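PDB 2RKQ: peptidoglycan-recognition protein SD, which binds bacterial peptidoglycan as a secreted innate-immune receptor and activates the Toll pathway in response to Gram-positive bacteria. Local coordinates for residues R7-I19 against R50-D64. Sequence-based numbering, arbitrary orientation.
Unlike the reference sequence in segment 50-64: Arg50 (reference Gln).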
loop_
_atom_site.group_PDB
_atom_site.type_symbol
_atom_site.label_atom_id
_atom_site.label_comp_id
_atom_site.label_asym_id
_atom_site.label_seq_id
_atom_site.Cartn_x
_atom_site.Cartn_y
_atom_site.Cartn_z
ATOM N N ARG A 7 6.197 -11.057 -5.497
ATOM C CA ARG A 7 5.014 -11.553 -6.174
ATOM C C ARG A 7 5.055 -13.067 -6.312
ATOM O O ARG A 7 4.066 -13.740 -6.054
ATOM C CB ARG A 7 4.882 -10.900 -7.550
ATOM C CG ARG A 7 4.656 -9.380 -7.516
ATOM C CD ARG A 7 4.524 -8.840 -8.927
ATOM N NE ARG A 7 3.256 -9.253 -9.543
ATOM C CZ ARG A 7 2.156 -8.491 -9.569
ATOM N NH1 ARG A 7 2.139 -7.296 -8.993
ATOM N NH2 ARG A 7 1.057 -8.931 -10.175
ATOM N N ALA A 8 6.203 -13.616 -6.716
ATOM C CA ALA A 8 6.296 -15.072 -6.874
ATOM C C ALA A 8 6.061 -15.803 -5.550
ATOM O O ALA A 8 5.437 -16.874 -5.509
ATOM C CB ALA A 8 7.646 -15.467 -7.466
ATOM N N GLU A 9 6.565 -15.214 -4.468
ATOM C CA GLU A 9 6.455 -15.818 -3.132
ATOM C C GLU A 9 5.036 -15.850 -2.584
ATOM O O GLU A 9 4.730 -16.682 -1.734
ATOM C CB GLU A 9 7.392 -15.121 -2.149
ATOM C CG GLU A 9 8.865 -15.441 -2.368
ATOM C CD GLU A 9 9.744 -14.558 -1.506
ATOM O OE1 GLU A 9 10.096 -14.988 -0.390
ATOM O OE2 GLU A 9 10.050 -13.433 -1.932
ATOM N N TRP A 10 4.158 -14.967 -3.070
ATOM C CA TRP A 10 2.754 -15.104 -2.749
ATOM C C TRP A 10 1.901 -15.660 -3.883
ATOM O O TRP A 10 0.673 -15.655 -3.812
ATOM C CB TRP A 10 2.159 -13.823 -2.142
ATOM C CG TRP A 10 2.203 -12.535 -2.948
ATOM C CD1 TRP A 10 3.171 -11.575 -2.903
ATOM C CD2 TRP A 10 1.151 -12.008 -3.770
ATOM N NE1 TRP A 10 2.817 -10.498 -3.698
ATOM C CE2 TRP A 10 1.585 -10.745 -4.246
ATOM C CE3 TRP A 10 -0.110 -12.491 -4.175
ATOM C CZ2 TRP A 10 0.814 -9.955 -5.089
ATOM C CZ3 TRP A 10 -0.883 -11.697 -5.012
ATOM C CH2 TRP A 10 -0.421 -10.436 -5.460
ATOM N N ASN A 11 2.572 -16.170 -4.908
ATOM C CA ASN A 11 1.919 -16.814 -6.046
ATOM C C ASN A 11 0.929 -15.879 -6.723
ATOM O O ASN A 11 -0.196 -16.263 -7.059
ATOM C CB ASN A 11 1.259 -18.137 -5.628
ATOM C CG ASN A 11 0.852 -18.978 -6.811
ATOM O OD1 ASN A 11 1.527 -18.980 -7.854
ATOM N ND2 ASN A 11 -0.266 -19.679 -6.676
ATOM N N ALA A 12 1.367 -14.642 -6.919
ATOM C CA ALA A 12 0.585 -13.654 -7.644
ATOM C C ALA A 12 0.289 -14.101 -9.058
ATOM O O ALA A 12 1.086 -14.820 -9.659
ATOM C CB ALA A 12 1.367 -12.341 -7.691
ATOM N N LYS A 13 -0.831 -13.644 -9.596
ATOM C CA LYS A 13 -1.026 -13.656 -11.039
ATOM C C LYS A 13 -0.287 -12.461 -11.628
ATOM O O LYS A 13 -0.087 -11.447 -10.959
ATOM C CB LYS A 13 -2.509 -13.613 -11.379
ATOM C CG LYS A 13 -3.231 -14.838 -10.818
ATOM C CD LYS A 13 -4.582 -15.092 -11.428
ATOM C CE LYS A 13 -5.122 -16.447 -10.921
ATOM N NZ LYS A 13 -4.442 -17.652 -11.536
ATOM N N PRO A 14 0.147 -12.569 -12.887
ATOM C CA PRO A 14 0.705 -11.377 -13.523
ATOM C C PRO A 14 -0.405 -10.400 -13.856
ATOM O O PRO A 14 -1.575 -10.788 -13.882
ATOM C CB PRO A 14 1.300 -11.931 -14.822
ATOM C CG PRO A 14 0.423 -13.096 -15.121
ATOM C CD PRO A 14 0.141 -13.733 -13.793
ATOM N N PRO A 15 -0.050 -9.123 -14.091
ATOM C CA PRO A 15 -1.067 -8.188 -14.531
ATOM C C PRO A 15 -1.749 -8.661 -15.802
ATOM O O PRO A 15 -1.141 -9.361 -16.598
ATOM C CB PRO A 15 -0.261 -6.917 -14.821
ATOM C CG PRO A 15 0.887 -7.013 -13.917
ATOM C CD PRO A 15 1.265 -8.468 -13.954
ATOM N N ASN A 16 -3.014 -8.299 -15.940
ATOM C CA ASN A 16 -3.753 -8.537 -17.173
ATOM C C ASN A 16 -4.332 -7.192 -17.565
ATOM O O ASN A 16 -5.387 -6.740 -17.086
ATOM C CB ASN A 16 -4.786 -9.665 -17.035
ATOM C CG ASN A 16 -6.002 -9.266 -16.242
ATOM O OD1 ASN A 16 -6.971 -10.026 -16.154
ATOM N ND2 ASN A 16 -5.973 -8.078 -15.658
ATOM N N GLY A 17 -3.551 -6.512 -18.374
ATOM C CA GLY A 17 -3.886 -5.183 -18.812
ATOM C C GLY A 17 -2.651 -4.339 -18.647
ATOM O O GLY A 17 -1.848 -4.550 -17.731
ATOM N N ALA A 18 -2.522 -3.365 -19.534
ATOM C CA ALA A 18 -1.439 -2.410 -19.488
ATOM C C ALA A 18 -1.572 -1.569 -18.252
ATOM O O ALA A 18 -2.677 -1.324 -17.749
ATOM C CB ALA A 18 -1.474 -1.524 -20.730
ATOM N N ILE A 19 -0.423 -1.149 -17.743
ATOM C CA ILE A 19 -0.400 -0.198 -16.661
ATOM C C ILE A 19 0.499 0.943 -17.086
ATOM O O ILE A 19 1.602 0.707 -17.573
ATOM C CB ILE A 19 0.110 -0.834 -15.366
ATOM C CG1 ILE A 19 -0.842 -1.939 -14.899
ATOM C CG2 ILE A 19 0.177 0.222 -14.264
ATOM C CD1 ILE A 19 -0.234 -2.839 -13.839
ATOM N N ARG A 50 -3.780 -12.992 -2.522
ATOM C CA ARG A 50 -4.344 -13.520 -3.758
ATOM C C ARG A 50 -5.811 -13.155 -3.907
ATOM O O ARG A 50 -6.260 -12.810 -5.008
ATOM C CB ARG A 50 -4.140 -15.024 -3.849
ATOM C CG ARG A 50 -2.678 -15.393 -4.055
ATOM C CD ARG A 50 -2.502 -16.872 -4.232
ATOM N NE ARG A 50 -2.823 -17.614 -3.020
ATOM C CZ ARG A 50 -1.994 -17.783 -1.995
ATOM N NH1 ARG A 50 -0.786 -17.253 -2.012
ATOM N NH2 ARG A 50 -2.383 -18.480 -0.943
ATOM N N ASN A 51 -6.563 -13.191 -2.814
ATOM C CA ASN A 51 -7.979 -12.865 -2.885
ATOM C C ASN A 51 -8.191 -11.407 -3.252
ATOM O O ASN A 51 -9.075 -11.088 -4.044
ATOM C CB ASN A 51 -8.699 -13.218 -1.584
ATOM C CG ASN A 51 -8.761 -14.710 -1.348
ATOM O OD1 ASN A 51 -8.480 -15.502 -2.240
ATOM N ND2 ASN A 51 -9.123 -15.100 -0.129
ATOM N N LEU A 52 -7.371 -10.521 -2.700
ATOM C CA LEU A 52 -7.461 -9.114 -3.050
ATOM C C LEU A 52 -7.083 -8.887 -4.502
ATOM O O LEU A 52 -7.779 -8.168 -5.219
ATOM C CB LEU A 52 -6.593 -8.242 -2.148
ATOM C CG LEU A 52 -6.771 -6.747 -2.410
ATOM C CD1 LEU A 52 -8.224 -6.278 -2.211
ATOM C CD2 LEU A 52 -5.821 -5.962 -1.531
ATOM N N GLN A 53 -5.973 -9.467 -4.941
ATOM C CA GLN A 53 -5.615 -9.321 -6.337
ATOM C C GLN A 53 -6.739 -9.800 -7.222
ATOM O O GLN A 53 -7.094 -9.113 -8.169
ATOM C CB GLN A 53 -4.345 -10.098 -6.658
ATOM C CG GLN A 53 -3.939 -9.911 -8.101
ATOM C CD GLN A 53 -2.729 -10.704 -8.512
ATOM O OE1 GLN A 53 -2.560 -11.866 -8.122
ATOM N NE2 GLN A 53 -1.878 -10.087 -9.326
ATOM N N ASN A 54 -7.269 -10.985 -6.926
ATOM C CA ASN A 54 -8.316 -11.570 -7.766
ATOM C C ASN A 54 -9.579 -10.714 -7.755
ATOM O O ASN A 54 -10.216 -10.535 -8.799
ATOM C CB ASN A 54 -8.680 -12.986 -7.312
ATOM C CG ASN A 54 -7.557 -14.009 -7.490
ATOM O OD1 ASN A 54 -7.632 -15.102 -6.910
ATOM N ND2 ASN A 54 -6.532 -13.685 -8.264
ATOM N N PHE A 55 -9.954 -10.189 -6.592
ATOM C CA PHE A 55 -11.121 -9.313 -6.506
ATOM C C PHE A 55 -10.915 -8.043 -7.322
ATOM O O PHE A 55 -11.777 -7.642 -8.104
ATOM C CB PHE A 55 -11.427 -8.928 -5.057
ATOM C CG PHE A 55 -12.580 -7.967 -4.919
ATOM C CD1 PHE A 55 -12.353 -6.595 -4.792
ATOM C CD2 PHE A 55 -13.893 -8.437 -4.923
ATOM C CE1 PHE A 55 -13.418 -5.700 -4.673
ATOM C CE2 PHE A 55 -14.967 -7.545 -4.801
ATOM C CZ PHE A 55 -14.721 -6.176 -4.675
ATOM N N GLN A 56 -9.775 -7.391 -7.135
ATOM C CA GLN A 56 -9.532 -6.141 -7.844
ATOM C C GLN A 56 -9.427 -6.341 -9.353
ATOM O O GLN A 56 -9.903 -5.511 -10.138
ATOM C CB GLN A 56 -8.276 -5.464 -7.305
ATOM C CG GLN A 56 -8.460 -5.034 -5.860
ATOM C CD GLN A 56 -7.456 -4.003 -5.437
ATOM O OE1 GLN A 56 -7.819 -2.926 -4.936
ATOM N NE2 GLN A 56 -6.204 -4.284 -5.680
ATOM N N MET A 57 -8.803 -7.431 -9.771
ATOM C CA MET A 57 -8.668 -7.685 -11.190
ATOM C C MET A 57 -9.988 -8.153 -11.787
ATOM O O MET A 57 -10.373 -7.707 -12.874
ATOM C CB MET A 57 -7.557 -8.694 -11.436
ATOM C CG MET A 57 -6.174 -8.143 -11.125
ATOM S SD MET A 57 -4.837 -9.327 -11.342
ATOM C CE MET A 57 -4.867 -9.553 -13.111
ATOM N N SER A 58 -10.689 -9.044 -11.090
ATOM C CA SER A 58 -11.942 -9.587 -11.623
ATOM C C SER A 58 -13.174 -8.705 -11.440
ATOM O O SER A 58 -13.940 -8.523 -12.399
ATOM C CB SER A 58 -12.210 -10.965 -11.038
ATOM O OG SER A 58 -11.468 -11.923 -11.748
ATOM N N LYS A 59 -13.371 -8.154 -10.252
ATOM C CA LYS A 59 -14.565 -7.352 -9.969
ATOM C C LYS A 59 -14.366 -5.873 -10.278
ATOM O O LYS A 59 -15.234 -5.248 -10.898
ATOM C CB LYS A 59 -15.012 -7.519 -8.512
ATOM C CG LYS A 59 -15.130 -8.966 -8.038
ATOM C CD LYS A 59 -16.237 -9.684 -8.746
ATOM C CE LYS A 59 -16.531 -11.026 -8.103
ATOM N NZ LYS A 59 -17.471 -11.771 -9.001
ATOM N N GLN A 60 -13.244 -5.307 -9.831
ATOM C CA GLN A 60 -12.965 -3.888 -10.068
ATOM C C GLN A 60 -12.358 -3.675 -11.458
ATOM O O GLN A 60 -12.320 -2.536 -11.954
ATOM C CB GLN A 60 -12.075 -3.284 -8.967
ATOM C CG GLN A 60 -12.741 -3.172 -7.571
ATOM C CD GLN A 60 -11.834 -2.546 -6.527
ATOM O OE1 GLN A 60 -11.889 -1.332 -6.274
ATOM N NE2 GLN A 60 -10.998 -3.365 -5.903
ATOM N N LYS A 61 -11.905 -4.762 -12.087
ATOM C CA LYS A 61 -11.365 -4.757 -13.449
ATOM C C LYS A 61 -10.048 -3.952 -13.559
ATOM O O LYS A 61 -9.683 -3.452 -14.629
ATOM C CB LYS A 61 -12.433 -4.274 -14.463
ATOM C CG LYS A 61 -13.866 -4.781 -14.213
ATOM C CD LYS A 61 -14.011 -6.264 -14.519
ATOM C CE LYS A 61 -15.489 -6.679 -14.496
ATOM N NZ LYS A 61 -16.104 -6.648 -15.870
ATOM N N PHE A 62 -9.321 -3.868 -12.447
ATOM C CA PHE A 62 -7.953 -3.321 -12.459
ATOM C C PHE A 62 -7.039 -4.266 -13.224
ATOM O O PHE A 62 -7.322 -5.471 -13.313
ATOM C CB PHE A 62 -7.390 -3.171 -11.037
ATOM C CG PHE A 62 -8.075 -2.147 -10.187
ATOM C CD1 PHE A 62 -7.770 -2.083 -8.831
ATOM C CD2 PHE A 62 -8.987 -1.225 -10.720
ATOM C CE1 PHE A 62 -8.369 -1.127 -8.018
ATOM C CE2 PHE A 62 -9.605 -0.258 -9.899
ATOM C CZ PHE A 62 -9.292 -0.231 -8.541
ATOM N N SER A 63 -5.950 -3.722 -13.773
ATOM C CA SER A 63 -4.943 -4.535 -14.425
ATOM C C SER A 63 -4.166 -5.440 -13.482
ATOM O O SER A 63 -3.550 -6.400 -13.933
ATOM C CB SER A 63 -3.958 -3.654 -15.177
ATOM O OG SER A 63 -4.656 -2.883 -16.145
ATOM N N ASP A 64 -4.165 -5.102 -12.189
ATOM C CA ASP A 64 -3.361 -5.822 -11.196
ATOM C C ASP A 64 -3.879 -5.385 -9.859
ATOM O O ASP A 64 -4.696 -4.463 -9.780
ATOM C CB ASP A 64 -1.889 -5.421 -11.370
ATOM C CG ASP A 64 -0.912 -6.278 -10.574
ATOM O OD1 ASP A 64 0.241 -5.827 -10.477
ATOM O OD2 ASP A 64 -1.275 -7.369 -10.085
#
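Asp64 OD2 is gripped from both segments: Arg7 NH2 reaches it at 2.8 Å in a nearly straight bond (175°), and Gln53 NE2 meets it nearly along its C-O bond. Arg7 NH1 takes the other oxygen, OD1, on its syn side, making an end-on, two-nitrogen salt bridge, although the guanidinium and carboxylate planes are 53° apart. Lys13 O is shared in the same way, accepting from Arg7 NH2 at 2.9 Å and Gln53 NE2 at 2.8 Å. The Gln53 chain runs out extended, CG anti to the backbone N (chi1 -178°), and this carries its amide to the backbone of Lys13, where OE1 also receives Lys13 N at 2.9 Å. In this PGRP domain of the amidase 2 family, the loop following strand 4-5 is thereby fastened along helix 42-58 and the turn after it. Replacing Arg7 by a leucine would probably leave the buried Asp64 carboxylate without this countercharge, and Lys13 O with Gln53 NE2 but no guanidinium donor. Toward the start of 50-64, Arg50 NH1 bonds to Trp10 O at 2.8 Å and also to Ser46, while Arg50 CG lies at the edge of the indole, whose NE1 goes to Glu79 O. Farther along, Ser63 O accepts Asn16 N at 2.8 Å, and Ser63 OG donates to Ala18 O at 3.0 Å. Met57 CE presses on the Asn16 amide, closest to ND2 at 3.1 Å, a tight approach.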